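Local coordinates for uncharacterized protein (Bacillus cereus, PDB 5F2H) that is of unknown function but, as an alpha/beta-hydrolase superfamily member, probably acts as a hydrolase, at residues Lys131-Met136 with Tyr158-Pro163. Residues are numbered along the deposited sequence; the frame is centred on the assembly and turned at random.
Sequences KLFIAM and YTLALP
Strands 131-136 and 158-163 are the parallel pair of a beta-alpha-beta crossover, connected through helix 143-150, at one side of the central sheet of the alpha/beta-hydrolase fold. The axes of the two short segments diverge by 31°. Four backbone hydrogen bonds alternate along the pair: Thr159 N to Lys131 O, Phe133 N to Thr159 O, Ala161 N to Phe133 O and Ala135 N to Ala161 O. The third is nearly straight, with 178° at the hydrogen. The first differs in geometry, its donor standing above the carbonyl plane of Lys131.

At the N-terminal end the Tyr158 ring crosses the Lys131 side chain obliquely. Lys131 CB sits over one ring face, 3.9 Å from the centroid, in a CH-pi contact, and a bend at chi3 (67°) keeps the chain along that face. At the ring edge, Leu132 O lies 3.4 Å from Tyr158 CD2, while Tyr158 OH is hydrogen-bonded to Ser201 OG beyond the pair, which should help hold the far end of the ring in place.

Through the middle of the pair the side chains alternate between the sheet faces. On one, Phe133 and Leu160, each with CG anti to the backbone N, lie side by side, and Phe133 CD1 comes 4.0 Å from Leu160 CD1. Ala135 CB continues this layer toward Leu162 CD2, with Trp150 and Ile143 of helix 143-150 packing on it. On the other face, Leu132 CD1 reaches Ala161 CB at 3.8 Å, and the Ile134 and Pro163 side chains cross at about a right angle, Ile134 CG2 touching Pro163 CG at 3.5 Å.

Strand 158-164 is outermost within its chain, yet Leu160 to Pro163 pair antiparallel with a strand of the second subunit, extending the sheet across the dimer interface. Beyond the last direct bond of the parallel pair, a water donates to both Ala135 O (2.9 Å) and Pro163 O (2.6 Å).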
# COMPACT_ATOMS: atom_id res chain seq x y z
N LYS B 131 4.59 -4.27 2.97
CA LYS B 131 5.97 -4.32 2.48
C LYS B 131 6.92 -4.44 3.68
O LYS B 131 6.65 -3.90 4.74
CB LYS B 131 6.28 -3.07 1.65
CG LYS B 131 5.32 -2.90 0.47
CD LYS B 131 5.47 -1.63 -0.38
CE LYS B 131 6.77 -1.59 -1.16
NZ LYS B 131 6.89 -0.39 -2.04
N LEU B 132 8.03 -5.16 3.51
CA LEU B 132 8.98 -5.33 4.61
C LEU B 132 10.36 -4.90 4.24
O LEU B 132 10.79 -5.05 3.12
CB LEU B 132 9.05 -6.80 5.05
CG LEU B 132 10.07 -7.15 6.14
CD1 LEU B 132 9.88 -6.34 7.41
CD2 LEU B 132 9.99 -8.62 6.48
N PHE B 133 11.06 -4.32 5.21
CA PHE B 133 12.42 -3.88 5.01
C PHE B 133 13.20 -4.31 6.25
O PHE B 133 12.83 -3.98 7.37
CB PHE B 133 12.51 -2.37 4.88
CG PHE B 133 13.86 -1.89 4.48
CD1 PHE B 133 14.94 -2.02 5.33
CD2 PHE B 133 14.04 -1.25 3.28
CE1 PHE B 133 16.18 -1.53 4.98
CE2 PHE B 133 15.28 -0.77 2.91
CZ PHE B 133 16.35 -0.90 3.76
N ILE B 134 14.29 -5.04 6.06
CA ILE B 134 15.05 -5.47 7.20
C ILE B 134 16.42 -4.83 7.15
O ILE B 134 17.12 -4.98 6.16
CB ILE B 134 15.22 -6.97 7.21
CG1 ILE B 134 13.89 -7.64 6.94
CG2 ILE B 134 15.80 -7.40 8.53
CD1 ILE B 134 13.97 -9.16 6.95
N ALA B 135 16.79 -4.10 8.19
CA ALA B 135 18.08 -3.46 8.24
C ALA B 135 18.94 -4.17 9.26
O ALA B 135 18.44 -4.49 10.35
CB ALA B 135 17.95 -2.00 8.59
N MSE B 136 20.22 -4.37 8.93
CA MSE B 136 21.16 -5.04 9.82
C MSE B 136 22.26 -4.16 10.35
O MSE B 136 23.14 -3.72 9.61
CB MSE B 136 21.88 -6.18 9.09
CG MSE B 136 20.95 -7.15 8.39
SE MSE B 136 20.11 -8.26 9.79
CE MSE B 136 18.37 -7.66 9.20
N TYR B 158 7.04 1.05 3.95
CA TYR B 158 7.70 -0.18 4.40
C TYR B 158 7.74 -0.38 5.90
O TYR B 158 8.15 0.51 6.62
CB TYR B 158 9.16 -0.26 3.93
CG TYR B 158 9.38 -0.68 2.50
CD1 TYR B 158 9.38 0.24 1.47
CD2 TYR B 158 9.65 -2.02 2.20
CE1 TYR B 158 9.60 -0.16 0.17
CE2 TYR B 158 9.86 -2.43 0.90
CZ TYR B 158 9.84 -1.50 -0.11
OH TYR B 158 10.04 -1.88 -1.41
N THR B 159 7.36 -1.57 6.34
CA THR B 159 7.41 -1.93 7.76
C THR B 159 8.88 -2.19 8.00
O THR B 159 9.51 -2.94 7.25
CB THR B 159 6.60 -3.21 8.03
OG1 THR B 159 5.21 -2.95 7.74
CG2 THR B 159 6.75 -3.66 9.48
N LEU B 160 9.45 -1.60 9.03
CA LEU B 160 10.88 -1.76 9.30
C LEU B 160 11.18 -2.71 10.42
O LEU B 160 10.77 -2.50 11.55
CB LEU B 160 11.50 -0.39 9.61
CG LEU B 160 12.96 -0.25 10.02
CD1 LEU B 160 13.91 -0.86 9.01
CD2 LEU B 160 13.29 1.22 10.27
N ALA B 161 11.94 -3.75 10.10
CA ALA B 161 12.32 -4.73 11.07
C ALA B 161 13.79 -4.51 11.34
O ALA B 161 14.59 -4.42 10.41
CB ALA B 161 12.11 -6.11 10.51
N LEU B 162 14.15 -4.36 12.61
CA LEU B 162 15.55 -4.17 12.98
C LEU B 162 15.93 -5.33 13.90
O LEU B 162 15.56 -5.34 15.06
CB LEU B 162 15.77 -2.83 13.67
CG LEU B 162 15.45 -1.56 12.87
CD1 LEU B 162 15.68 -0.30 13.70
CD2 LEU B 162 16.28 -1.49 11.60
N PRO B 163 16.67 -6.31 13.37
CA PRO B 163 17.09 -7.45 14.18
C PRO B 163 18.35 -7.14 14.97
O PRO B 163 19.14 -6.33 14.54
CB PRO B 163 17.38 -8.55 13.15
CG PRO B 163 16.74 -8.08 11.88
CD PRO B 163 16.89 -6.59 11.94
O HOH W 1 19.51 -4.24 12.99